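Glycerol-3-phosphate dehydrogenase [NAD(+)] (Dunaliella salina, PDB 6IUY) probably interconverts dihydroxyacetone phosphate and sn-glycerol 3-phosphate using NAD, and pairs this dehydrogenase with a phosphatase-type domain so that dihydroxyacetone phosphate can be turned into glycerol. Local coordinates at residues Asn482-Ile487 / Ser523-Arg528; Leu463-Ala468 / Gly527-Val532; Asp49-Leu54 / His107-Pro112; Asp43-Thr48 / Arg245-Leu250. All blocks are in the same frame, centred on the assembly; numbering follows the deposited sequence.

Contact 1 of 4, residues Asn482-Ile487 / Ser523-Arg528; sequences NSKASI and SSYGGR. With 13P (1,3-dihydroxyacetonephosphate), chain D; NAD (nicotinamide-adenine-dinucleotide), chain C.
K484 reaches from helix 481-502 across to Y525 of helix 514-526, and its ammonium settles over the face of the phenol ring. NZ lies 3.5 Å from the centroid of the Y525 ring and 13° off its normal, a cation-pi contact placed over the middle of the ring. Next to it, CE of K484 makes a CH-pi contact 4.1 Å from the same Y525 centroid, while CD passes 3.6 Å from Y525 OH, so that the two side chains run past each other in opposite senses. The lysine spans the gap because it is stretched out: CG is anti to the backbone N (chi1 -162°) and the chain stays extended to NZ. The backbones need not come close, and CA of K484 stays 9.2 Å from CA of S524. In the all-helical C-terminal part of the dehydrogenase, K484 is tied both to helix 514-526 and, through D475, to helix 454-477, beside the pocket of dihydroxyacetone phosphate, which G527 and R528 reach just past the tyrosine. NZ also gives a hydrogen bond of 2.9 Å to O of S524, approaching from above the carbonyl plane. D475 adds a salt bridge to the same ammonium, and S524 OG is bonded to L520 O. Y525 is also part of the dimer interface, where its ring stacks on Y525 of the second subunit.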
# COMPACT_ATOMS: atom_id res chain seq x y z
N ASN A 482 0.56 0.04 19.91
CA ASN A 482 -0.75 -0.26 19.34
C ASN A 482 -1.51 1.00 18.99
O ASN A 482 -2.06 1.12 17.90
CB ASN A 482 -1.62 -1.08 20.31
CG ASN A 482 -1.16 -2.51 20.44
OD1 ASN A 482 -0.44 -3.05 19.59
ND2 ASN A 482 -1.57 -3.14 21.53
N SER A 483 -1.54 1.93 19.93
CA SER A 483 -2.26 3.17 19.72
C SER A 483 -1.59 4.02 18.64
O SER A 483 -2.27 4.65 17.85
CB SER A 483 -2.34 3.94 21.03
OG SER A 483 -2.78 3.06 22.04
N LYS A 484 -0.26 4.02 18.59
CA LYS A 484 0.41 4.82 17.58
C LYS A 484 0.11 4.25 16.21
O LYS A 484 -0.06 4.99 15.25
CB LYS A 484 1.92 4.87 17.80
CG LYS A 484 2.59 6.01 17.05
CD LYS A 484 4.11 5.98 17.14
CE LYS A 484 4.69 7.21 16.42
NZ LYS A 484 6.17 7.31 16.47
N ALA A 485 0.03 2.92 16.14
CA ALA A 485 -0.31 2.22 14.90
C ALA A 485 -1.71 2.60 14.41
O ALA A 485 -1.94 2.68 13.22
CB ALA A 485 -0.21 0.71 15.09
N SER A 486 -2.63 2.83 15.34
CA SER A 486 -3.95 3.32 14.96
C SER A 486 -3.90 4.69 14.29
O SER A 486 -4.53 4.91 13.25
CB SER A 486 -4.86 3.39 16.18
OG SER A 486 -5.02 2.09 16.72
N ILE A 487 -3.14 5.60 14.88
CA ILE A 487 -2.99 6.93 14.28
C ILE A 487 -2.45 6.81 12.87
O ILE A 487 -2.95 7.44 11.95
CB ILE A 487 -2.07 7.83 15.11
CG1 ILE A 487 -2.65 7.99 16.51
CG2 ILE A 487 -1.89 9.21 14.43
CD1 ILE A 487 -1.72 8.65 17.52
N SER A 523 8.69 9.32 8.67
CA SER A 523 8.41 10.66 9.20
C SER A 523 7.67 10.63 10.52
O SER A 523 7.78 11.58 11.33
CB SER A 523 7.62 11.47 8.18
OG SER A 523 8.33 11.46 6.96
N SER A 524 6.92 9.56 10.76
CA SER A 524 6.17 9.40 12.00
C SER A 524 7.08 8.87 13.09
O SER A 524 6.82 9.08 14.26
CB SER A 524 4.96 8.48 11.80
OG SER A 524 4.06 9.08 10.89
N TYR A 525 8.18 8.23 12.70
CA TYR A 525 9.10 7.73 13.71
C TYR A 525 10.43 8.51 13.76
O TYR A 525 11.12 8.47 14.77
CB TYR A 525 9.36 6.23 13.51
CG TYR A 525 8.19 5.36 13.98
CD1 TYR A 525 7.06 5.19 13.18
CD2 TYR A 525 8.21 4.75 15.24
CE1 TYR A 525 5.98 4.41 13.62
CE2 TYR A 525 7.14 3.98 15.67
CZ TYR A 525 6.04 3.81 14.86
OH TYR A 525 4.99 3.05 15.30
N GLY A 526 10.79 9.24 12.71
CA GLY A 526 12.10 9.87 12.72
C GLY A 526 12.18 11.28 12.16
O GLY A 526 13.27 11.75 11.88
N GLY A 527 11.05 11.97 11.99
CA GLY A 527 11.09 13.25 11.30
C GLY A 527 10.98 14.45 12.22
O GLY A 527 10.86 14.31 13.44
N ARG A 528 11.04 15.64 11.63
CA ARG A 528 11.09 16.85 12.42
C ARG A 528 9.72 17.18 12.96
O ARG A 528 9.60 17.76 14.04
CB ARG A 528 11.65 18.02 11.60
CG ARG A 528 13.06 17.76 11.10
CD ARG A 528 13.48 18.73 9.99
NE ARG A 528 12.57 18.72 8.84
CZ ARG A 528 12.71 19.52 7.78
NH1 ARG A 528 13.73 20.36 7.71
NH2 ARG A 528 11.85 19.47 6.78
P 13P D . 9.95 16.07 8.54
O1P 13P D . 9.50 14.91 7.69
O2P 13P D . 11.37 15.78 8.92
O3P 13P D . 9.05 16.12 9.75
O1 13P D . 9.90 17.51 7.85
C1 13P D . 9.28 17.74 6.61
C2 13P D . 9.81 16.69 5.69
O2 13P D . 10.94 16.27 5.85
C3 13P D . 8.96 16.14 4.58
O3 13P D . 9.21 14.75 4.48
PA NAD C . 14.85 23.40 5.60
O1A NAD C . 16.20 22.94 5.96
O2A NAD C . 13.73 22.79 6.44
O5B NAD C . 14.72 25.02 5.78
C5B NAD C . 15.90 25.84 5.71
C4B NAD C . 15.82 26.77 4.47
O4B NAD C . 14.86 27.63 4.63
C3B NAD C . 17.09 27.61 4.38
O3B NAD C . 17.94 27.18 3.43
C2B NAD C . 16.59 29.03 4.05
O2B NAD C . 17.42 29.58 2.94
C1B NAD C . 15.36 28.85 3.70
N9A NAD C . 14.62 30.01 3.96
C8A NAD C . 14.42 30.65 5.14
N7A NAD C . 13.65 31.73 4.88
C5A NAD C . 13.39 31.78 3.55
C6A NAD C . 12.68 32.66 2.76
N6A NAD C . 12.00 33.84 3.21
N1A NAD C . 12.56 32.45 1.45
C2A NAD C . 13.17 31.36 0.89
N3A NAD C . 13.87 30.50 1.65
C4A NAD C . 13.98 30.71 2.98
O3 NAD C . 14.61 23.05 4.06
PN NAD C . 14.67 21.60 3.37
O1N NAD C . 15.17 20.55 4.35
O2N NAD C . 15.56 21.62 2.15
O5D NAD C . 13.18 21.20 3.01
C5D NAD C . 12.48 21.87 1.98
C4D NAD C . 11.41 20.90 1.45
O4D NAD C . 11.90 19.67 1.40
C3D NAD C . 10.27 20.86 2.44
O3D NAD C . 9.11 20.96 1.77
C2D NAD C . 10.37 19.46 3.12
O2D NAD C . 9.01 19.09 3.58
C1D NAD C . 10.86 18.70 2.19
N1N NAD C . 11.60 17.54 2.64
C2N NAD C . 12.49 17.60 3.69
C3N NAD C . 13.18 16.45 4.09
C7N NAD C . 14.16 16.56 5.29
O7N NAD C . 14.55 15.55 5.84
N7N NAD C . 14.59 17.86 5.71
C4N NAD C . 12.99 15.25 3.45
C5N NAD C . 12.11 15.19 2.38
C6N NAD C . 11.43 16.34 1.99

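Contact 2 of 4, residues Leu463-Ala468 / Gly527-Val532; sequences LKNIVA and GRNRRV. With 13P (1,3-dihydroxyacetonephosphate), chain D; NAD (nicotinamide-adenine-dinucleotide), chain C.
N465 and N529 each carry CG beside the backbone N (chi1 -81° and -74°), which turns their two amides toward each other across neighbouring helices. The side chains cross at about a right angle, and OD1 of N465 comes within 2.9 Å of ND2 of N529. ND2 of N529 also stands 2.6 Å from phosphate oxygen O3P of dihydroxyacetone phosphate, while OD1 of N529 accepts a hydrogen bond from the amide of G564, which helps to fix how the group is turned. Behind the amides, CB of A468 packs 4.0 Å from CB of N529, and O of A468 meets the CA of R530 in a CA-H...O contact. The helices run in the same general direction, inclined by 25°, the axes of the short segments 8.7 Å apart at closest, and R530 reaches away to salt bridges with D475 and E534. G527 is the N-cap of helix 528-541, and the phosphate sits against this first turn: N of R528 bonds O2P at 2.7 Å, and N of N529 bonds O3P at 2.6 Å. The R528 side chain, bent at chi3, brings NE and NH2 to the ester oxygen O1 of the ligand and NH1 to O2A of NAD at 2.7 Å. The NAD carboxamide nitrogen lies over one face of the R528 guanidinium. The position of K464 NZ beside the ligand is doubtful in the model. Together the helix N-terminus and R528 probably stabilise the negative charge of the phosphate, with substrate and cofactor gripped by one residue.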
# COMPACT_ATOMS: atom_id res chain seq x y z
N LEU A 463 0.53 15.19 2.51
CA LEU A 463 -0.42 14.89 3.59
C LEU A 463 0.22 14.13 4.76
O LEU A 463 -0.22 14.24 5.91
CB LEU A 463 -1.62 14.08 3.07
CG LEU A 463 -2.62 14.85 2.21
CD1 LEU A 463 -3.81 13.98 1.83
CD2 LEU A 463 -3.07 16.11 2.94
N LYS A 464 1.26 13.36 4.47
CA LYS A 464 1.85 12.52 5.49
C LYS A 464 2.48 13.32 6.64
O LYS A 464 2.67 12.78 7.74
CB LYS A 464 2.88 11.59 4.85
CG LYS A 464 4.27 11.67 5.38
CD LYS A 464 4.99 12.89 4.94
CE LYS A 464 6.45 12.72 5.26
NZ LYS A 464 7.22 13.98 5.38
N ASN A 465 2.78 14.60 6.40
CA ASN A 465 3.34 15.45 7.44
C ASN A 465 2.28 15.85 8.43
O ASN A 465 2.58 16.17 9.57
CB ASN A 465 3.99 16.73 6.86
CG ASN A 465 5.38 16.49 6.34
OD1 ASN A 465 6.12 15.65 6.86
ND2 ASN A 465 5.76 17.21 5.28
N ILE A 466 1.02 15.86 8.00
CA ILE A 466 -0.06 16.03 8.97
C ILE A 466 -0.08 14.83 9.93
O ILE A 466 -0.09 15.00 11.14
CB ILE A 466 -1.46 16.13 8.31
CG1 ILE A 466 -1.56 17.33 7.36
CG2 ILE A 466 -2.57 16.18 9.40
CD1 ILE A 466 -2.92 17.41 6.65
N VAL A 467 -0.10 13.61 9.38
CA VAL A 467 -0.11 12.39 10.21
C VAL A 467 1.10 12.34 11.13
O VAL A 467 0.99 11.86 12.25
CB VAL A 467 -0.14 11.08 9.35
CG1 VAL A 467 -0.25 9.87 10.24
CG2 VAL A 467 -1.28 11.10 8.35
N ALA A 468 2.25 12.85 10.67
CA ALA A 468 3.45 12.82 11.51
C ALA A 468 3.30 13.75 12.71
O ALA A 468 3.87 13.47 13.78
CB ALA A 468 4.71 13.19 10.70
N GLY A 527 11.05 11.97 11.99
CA GLY A 527 11.09 13.25 11.30
C GLY A 527 10.98 14.45 12.22
O GLY A 527 10.86 14.31 13.44
N ARG A 528 11.04 15.64 11.63
CA ARG A 528 11.09 16.85 12.42
C ARG A 528 9.72 17.18 12.96
O ARG A 528 9.60 17.76 14.04
CB ARG A 528 11.65 18.02 11.60
CG ARG A 528 13.06 17.76 11.10
CD ARG A 528 13.48 18.73 9.99
NE ARG A 528 12.57 18.72 8.84
CZ ARG A 528 12.71 19.52 7.78
NH1 ARG A 528 13.73 20.36 7.71
NH2 ARG A 528 11.85 19.47 6.78
N ASN A 529 8.68 16.84 12.19
CA ASN A 529 7.30 17.11 12.58
C ASN A 529 6.90 16.32 13.81
O ASN A 529 6.24 16.86 14.72
CB ASN A 529 6.34 16.79 11.44
CG ASN A 529 6.38 17.82 10.33
OD1 ASN A 529 6.02 19.00 10.53
ND2 ASN A 529 6.81 17.39 9.14
N ARG A 530 7.27 15.05 13.83
CA ARG A 530 7.06 14.17 14.99
C ARG A 530 7.81 14.71 16.18
O ARG A 530 7.30 14.71 17.30
CB ARG A 530 7.55 12.74 14.71
CG ARG A 530 7.37 11.75 15.86
CD ARG A 530 8.53 10.79 15.98
NE ARG A 530 9.64 11.38 16.73
CZ ARG A 530 9.58 11.67 18.03
NH1 ARG A 530 8.47 11.41 18.72
NH2 ARG A 530 10.63 12.21 18.63
N ARG A 531 9.03 15.17 15.93
CA ARG A 531 9.92 15.55 17.03
C ARG A 531 9.41 16.79 17.74
O ARG A 531 9.39 16.84 18.99
CB ARG A 531 11.33 15.79 16.52
CG ARG A 531 12.32 16.11 17.63
CD ARG A 531 13.68 16.51 17.08
NE ARG A 531 14.33 17.43 18.00
CZ ARG A 531 15.00 18.52 17.63
NH1 ARG A 531 15.10 18.83 16.34
NH2 ARG A 531 15.55 19.30 18.54
N VAL A 532 8.99 17.78 16.96
CA VAL A 532 8.46 19.01 17.52
C VAL A 532 7.09 18.84 18.15
O VAL A 532 6.76 19.52 19.13
CB VAL A 532 8.36 20.11 16.46
CG1 VAL A 532 7.71 21.36 17.07
CG2 VAL A 532 9.73 20.42 15.89
P 13P D . 9.95 16.07 8.54
O1P 13P D . 9.50 14.91 7.69
O2P 13P D . 11.37 15.78 8.92
O3P 13P D . 9.05 16.12 9.75
O1 13P D . 9.90 17.51 7.85
C1 13P D . 9.28 17.74 6.61
C2 13P D . 9.81 16.69 5.69
O2 13P D . 10.94 16.27 5.85
C3 13P D . 8.96 16.14 4.58
O3 13P D . 9.21 14.75 4.48
PA NAD C . 14.85 23.40 5.60
O1A NAD C . 16.20 22.94 5.96
O2A NAD C . 13.73 22.79 6.44
O5B NAD C . 14.72 25.02 5.78
C5B NAD C . 15.90 25.84 5.71
C4B NAD C . 15.82 26.77 4.47
O4B NAD C . 14.86 27.63 4.63
C3B NAD C . 17.09 27.61 4.38
O3B NAD C . 17.94 27.18 3.43
C2B NAD C . 16.59 29.03 4.05
O2B NAD C . 17.42 29.58 2.94
C1B NAD C . 15.36 28.85 3.70
N9A NAD C . 14.62 30.01 3.96
C8A NAD C . 14.42 30.65 5.14
N7A NAD C . 13.65 31.73 4.88
C5A NAD C . 13.39 31.78 3.55
C6A NAD C . 12.68 32.66 2.76
N6A NAD C . 12.00 33.84 3.21
N1A NAD C . 12.56 32.45 1.45
C2A NAD C . 13.17 31.36 0.89
N3A NAD C . 13.87 30.50 1.65
C4A NAD C . 13.98 30.71 2.98
O3 NAD C . 14.61 23.05 4.06
PN NAD C . 14.67 21.60 3.37
O1N NAD C . 15.17 20.55 4.35
O2N NAD C . 15.56 21.62 2.15
O5D NAD C . 13.18 21.20 3.01
C5D NAD C . 12.48 21.87 1.98
C4D NAD C . 11.41 20.90 1.45
O4D NAD C . 11.90 19.67 1.40
C3D NAD C . 10.27 20.86 2.44
O3D NAD C . 9.11 20.96 1.77
C2D NAD C . 10.37 19.46 3.12
O2D NAD C . 9.01 19.09 3.58
C1D NAD C . 10.86 18.70 2.19
N1N NAD C . 11.60 17.54 2.64
C2N NAD C . 12.49 17.60 3.69
C3N NAD C . 13.18 16.45 4.09
C7N NAD C . 14.16 16.56 5.29
O7N NAD C . 14.55 15.55 5.84
N7N NAD C . 14.59 17.86 5.71
C4N NAD C . 12.99 15.25 3.45
C5N NAD C . 12.11 15.19 2.38
C6N NAD C . 11.43 16.34 1.99

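Contact 3 of 4, residues Asp49-Leu54 / His107-Pro112; sequences DASVGL and HTRLVP
The guanidinium of R109 carries the methyl CD2 of L54 over one face, set toward the rim and 3.8 Å from NE of R109, while OG of S51 and the backbone O of D49 approach at its edge, in its plane. The bond from R109 NH2 to S51 OG is 3.0 Å long, almost straight at 174°, and practically in the guanidinium plane. The second, from R109 NH2 to D49 O, is weak at 3.4 Å. A bend at chi3 swings the end of the arginine back to the turn at 49-51, although its CB does not head there. L54 meets it with CG anti to the backbone N (chi1 173°), which sends the isobutyl group across the flat group. In haloacid dehalogenase-like phosphatases of the phosphoserine phosphatase type, a helical cap is inserted soon after the first, aspartate-bearing loop; consistent with this, 49-54 lies where the chain leaves the core and 107-112 where it returns ahead of helix 114-123. Just before 49-54, T48 and V46 are backbone-bonded to R109 and V111. S51 links the arginine to the metal site as well, since its backbone N is hydrogen-bonded to OD2 of D43. NE of R109 is buried by the contact with no partner in the model, and the carboxylate of D49 remains apart, OD2 being 6.3 Å from that NE. M138 of helix 136-145 packs on both S51 and R109.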
# COMPACT_ATOMS: atom_id res chain seq x y z
N ASP A 49 34.24 1.02 -44.67
CA ASP A 49 34.11 0.34 -45.94
C ASP A 49 32.74 -0.31 -46.09
O ASP A 49 32.18 -0.82 -45.11
CB ASP A 49 35.19 -0.74 -46.09
CG ASP A 49 36.60 -0.19 -45.93
OD1 ASP A 49 36.87 0.90 -46.47
OD2 ASP A 49 37.43 -0.85 -45.27
N ALA A 50 32.21 -0.32 -47.31
CA ALA A 50 31.01 -1.11 -47.60
C ALA A 50 31.34 -2.58 -47.40
O ALA A 50 32.48 -3.01 -47.63
CB ALA A 50 30.53 -0.85 -49.01
N SER A 51 30.36 -3.36 -46.96
CA SER A 51 30.59 -4.78 -46.68
C SER A 51 30.83 -5.56 -47.97
O SER A 51 31.81 -6.29 -48.09
CB SER A 51 29.41 -5.37 -45.91
OG SER A 51 29.29 -4.79 -44.62
N VAL A 52 29.91 -5.39 -48.92
CA VAL A 52 29.96 -6.07 -50.21
C VAL A 52 31.02 -5.45 -51.11
O VAL A 52 30.76 -4.46 -51.81
CB VAL A 52 28.58 -6.03 -50.90
CG1 VAL A 52 27.92 -4.67 -50.69
CG2 VAL A 52 28.72 -6.35 -52.37
N GLY A 53 32.21 -6.02 -51.10
CA GLY A 53 33.34 -5.43 -51.77
C GLY A 53 34.54 -5.64 -50.88
O GLY A 53 35.61 -6.06 -51.33
N LEU A 54 34.35 -5.35 -49.59
CA LEU A 54 35.31 -5.73 -48.58
C LEU A 54 35.30 -7.25 -48.53
O LEU A 54 36.32 -7.91 -48.27
CB LEU A 54 34.95 -5.11 -47.23
CG LEU A 54 35.76 -5.54 -46.00
CD1 LEU A 54 37.26 -5.38 -46.25
CD2 LEU A 54 35.31 -4.74 -44.78
N HIS A 107 35.45 -4.16 -35.32
CA HIS A 107 35.85 -3.08 -34.42
C HIS A 107 36.88 -2.22 -35.16
O HIS A 107 37.25 -1.13 -34.72
CB HIS A 107 36.42 -3.62 -33.10
CG HIS A 107 37.86 -4.04 -33.15
ND1 HIS A 107 38.26 -5.35 -33.07
CD2 HIS A 107 39.00 -3.31 -33.26
CE1 HIS A 107 39.58 -5.42 -33.13
NE2 HIS A 107 40.05 -4.19 -33.25
N THR A 108 37.34 -2.76 -36.28
CA THR A 108 38.33 -2.11 -37.11
C THR A 108 37.61 -1.35 -38.21
O THR A 108 38.20 -0.56 -38.95
CB THR A 108 39.28 -3.15 -37.72
OG1 THR A 108 38.52 -4.15 -38.41
CG2 THR A 108 40.09 -3.82 -36.62
N ARG A 109 36.30 -1.59 -38.28
CA ARG A 109 35.49 -1.21 -39.42
C ARG A 109 34.73 0.09 -39.22
O ARG A 109 34.04 0.55 -40.12
CB ARG A 109 34.50 -2.32 -39.75
CG ARG A 109 35.11 -3.68 -39.99
CD ARG A 109 34.08 -4.59 -40.61
NE ARG A 109 33.33 -3.87 -41.64
CZ ARG A 109 32.24 -4.33 -42.25
NH1 ARG A 109 31.76 -5.53 -41.93
NH2 ARG A 109 31.63 -3.59 -43.17
N LEU A 110 34.86 0.68 -38.04
CA LEU A 110 33.94 1.74 -37.65
C LEU A 110 34.51 3.13 -37.88
O LEU A 110 35.66 3.40 -37.54
CB LEU A 110 33.53 1.56 -36.19
CG LEU A 110 32.91 0.20 -35.90
CD1 LEU A 110 34.01 -0.86 -35.74
CD2 LEU A 110 32.05 0.26 -34.66
N VAL A 111 33.70 4.00 -38.46
CA VAL A 111 34.11 5.37 -38.70
C VAL A 111 34.43 6.05 -37.37
O VAL A 111 33.73 5.84 -36.37
CB VAL A 111 33.02 6.15 -39.45
CG1 VAL A 111 32.48 5.30 -40.60
CG2 VAL A 111 31.89 6.50 -38.53
N PRO A 112 35.51 6.84 -37.33
CA PRO A 112 35.87 7.46 -36.05
C PRO A 112 34.75 8.35 -35.52
O PRO A 112 34.04 9.00 -36.29
CB PRO A 112 37.14 8.26 -36.38
CG PRO A 112 37.24 8.29 -37.87
CD PRO A 112 36.54 7.06 -38.37

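Contact 4 of 4, residues Asp43-Thr48 / Arg245-Leu250; sequences DRTVTT and RSYDEL. With MG (magnesium ion), chain F.
T45 and Y247 are the nearest pair of the backbones, CA atoms 9.7 Å apart, T45 on an irregular loop that R44 turns through a left-handed backbone conformation, Y247 in the first turn of helix 247-251. The long tyrosine side chain spans this gap. Its CB bond heads for the loop, and OH ends at the carbonyl O of T45, which lies in the plane of the phenol at the ring's edge. OH is the donor, but the modelled separation of 2.5 Å between Y247 OH and T45 O is very short, and its exact value is doubtful. The threonine side chain crosses the end of the tyrosine at a slant, CB of T45 3.8 Å from Y247 OH. The ring is further placed by a stack on F227 and by V114 and L117 of helix 114-123, while CD1 of L250 lies in its plane at another edge. S246 caps the helix that carries the tyrosine: its OG accepts a weak bond from N of D248. At the other end of the loop, O of D43 binds the magnesium ion at 2.1 Å, which is also bound by side-chain oxygens of D41 and D206. Y247 thus anchors, from the helix after edge strand 242-244, the loop that follows strand 37-40. D41, D43 and T45 fit the DxDx(T/V) motif of haloacid dehalogenase-like hydrolases, in which the aspartates lie at the end of a central strand of a parallel sheet, here with magnesium bound.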
# COMPACT_ATOMS: atom_id res chain seq x y z
N ASP A 43 26.34 0.54 -43.92
CA ASP A 43 27.31 0.77 -44.99
C ASP A 43 27.63 2.24 -45.28
O ASP A 43 26.81 2.98 -45.83
CB ASP A 43 26.82 0.09 -46.27
CG ASP A 43 26.75 -1.42 -46.12
OD1 ASP A 43 25.64 -1.96 -45.95
OD2 ASP A 43 27.82 -2.05 -46.15
N ARG A 44 28.84 2.63 -44.89
CA ARG A 44 29.44 3.95 -45.11
C ARG A 44 28.88 5.07 -44.22
O ARG A 44 29.19 6.24 -44.43
CB ARG A 44 29.32 4.36 -46.58
CG ARG A 44 30.28 3.60 -47.49
CD ARG A 44 30.17 4.09 -48.93
NE ARG A 44 30.45 3.04 -49.91
CZ ARG A 44 29.60 2.07 -50.23
NH1 ARG A 44 28.41 2.01 -49.64
NH2 ARG A 44 29.94 1.16 -51.13
N THR A 45 28.08 4.70 -43.21
CA THR A 45 27.73 5.68 -42.18
C THR A 45 28.29 5.22 -40.84
O THR A 45 28.83 6.02 -40.08
CB THR A 45 26.22 5.90 -42.06
OG1 THR A 45 25.67 4.99 -41.11
CG2 THR A 45 25.54 5.72 -43.41
N VAL A 46 28.20 3.92 -40.56
CA VAL A 46 28.79 3.34 -39.36
C VAL A 46 30.12 2.65 -39.67
O VAL A 46 31.06 2.69 -38.87
CB VAL A 46 27.84 2.34 -38.69
CG1 VAL A 46 28.59 1.41 -37.75
CG2 VAL A 46 26.72 3.08 -37.95
N THR A 47 30.18 2.00 -40.83
CA THR A 47 31.41 1.36 -41.26
C THR A 47 32.17 2.23 -42.27
O THR A 47 31.56 2.90 -43.11
CB THR A 47 31.13 -0.03 -41.88
OG1 THR A 47 30.29 -0.79 -41.01
CG2 THR A 47 32.43 -0.79 -42.12
N THR A 48 33.50 2.20 -42.18
CA THR A 48 34.37 2.88 -43.13
C THR A 48 34.15 2.34 -44.54
O THR A 48 33.91 3.10 -45.48
CB THR A 48 35.86 2.70 -42.76
OG1 THR A 48 36.16 1.30 -42.69
CG2 THR A 48 36.17 3.34 -41.42
N ARG A 245 29.98 15.94 -41.96
CA ARG A 245 31.19 15.26 -42.41
C ARG A 245 31.86 14.52 -41.26
O ARG A 245 32.49 13.47 -41.46
CB ARG A 245 32.17 16.27 -43.03
CG ARG A 245 31.74 16.77 -44.40
CD ARG A 245 32.83 17.62 -45.04
NE ARG A 245 32.56 17.87 -46.46
CZ ARG A 245 31.80 18.86 -46.93
NH1 ARG A 245 31.23 19.72 -46.08
NH2 ARG A 245 31.61 19.01 -48.24
N SER A 246 31.71 15.06 -40.06
CA SER A 246 32.23 14.42 -38.86
C SER A 246 31.10 14.10 -37.87
O SER A 246 30.06 14.78 -37.84
CB SER A 246 33.27 15.31 -38.19
OG SER A 246 33.86 14.66 -37.07
N TYR A 247 31.31 13.07 -37.04
CA TYR A 247 30.31 12.74 -36.04
C TYR A 247 30.40 13.67 -34.83
O TYR A 247 29.45 13.78 -34.07
CB TYR A 247 30.44 11.27 -35.60
CG TYR A 247 29.67 10.36 -36.52
CD1 TYR A 247 28.38 10.68 -36.93
CD2 TYR A 247 30.24 9.21 -37.03
CE1 TYR A 247 27.68 9.87 -37.78
CE2 TYR A 247 29.55 8.39 -37.89
CZ TYR A 247 28.27 8.73 -38.26
OH TYR A 247 27.57 7.91 -39.13
N ASP A 248 31.53 14.35 -34.67
CA ASP A 248 31.63 15.31 -33.57
C ASP A 248 30.82 16.55 -33.93
O ASP A 248 30.66 17.46 -33.12
CB ASP A 248 33.09 15.64 -33.21
CG ASP A 248 33.90 16.21 -34.39
OD1 ASP A 248 33.34 16.96 -35.22
OD2 ASP A 248 35.12 15.91 -34.46
N GLU A 249 30.28 16.58 -35.14
CA GLU A 249 29.34 17.63 -35.53
C GLU A 249 27.97 17.32 -34.91
O GLU A 249 27.27 18.22 -34.43
CB GLU A 249 29.24 17.72 -37.05
CG GLU A 249 28.56 18.97 -37.62
CD GLU A 249 28.80 19.10 -39.13
OE1 GLU A 249 28.02 19.82 -39.80
OE2 GLU A 249 29.76 18.47 -39.63
N LEU A 250 27.60 16.05 -34.92
CA LEU A 250 26.35 15.61 -34.31
C LEU A 250 26.45 15.60 -32.79
O LEU A 250 25.55 16.08 -32.10
CB LEU A 250 25.96 14.22 -34.82
CG LEU A 250 25.39 14.14 -36.23
CD1 LEU A 250 25.25 12.67 -36.64
CD2 LEU A 250 24.06 14.88 -36.29
MG MG F . 25.00 3.19 -46.88

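Overall arrangement
Along the chain the hydrolase-like part comes first, with contact 3 nested inside the long loop closed by contact 4; contacts 1 and 2 follow in the C-terminal helices of the dehydrogenase. Contacts 3 and 4, centres about 11 Å apart, touch: contact 4 holds the magnesium loop after strand 37-40 and contact 3 continues from it. Contacts 1 and 2, centres about 8 Å apart, share G527 and R528 and join helices 454-477 and 481-502 to helices 514-526 and 528-541 beside the dihydroxyacetone phosphate pocket. The two pairs' centres lie 57 to 65 Å apart, so an intermediate would probably have to travel between the sites, consistent with a di-domain enzyme making glycerol from dihydroxyacetone phosphate.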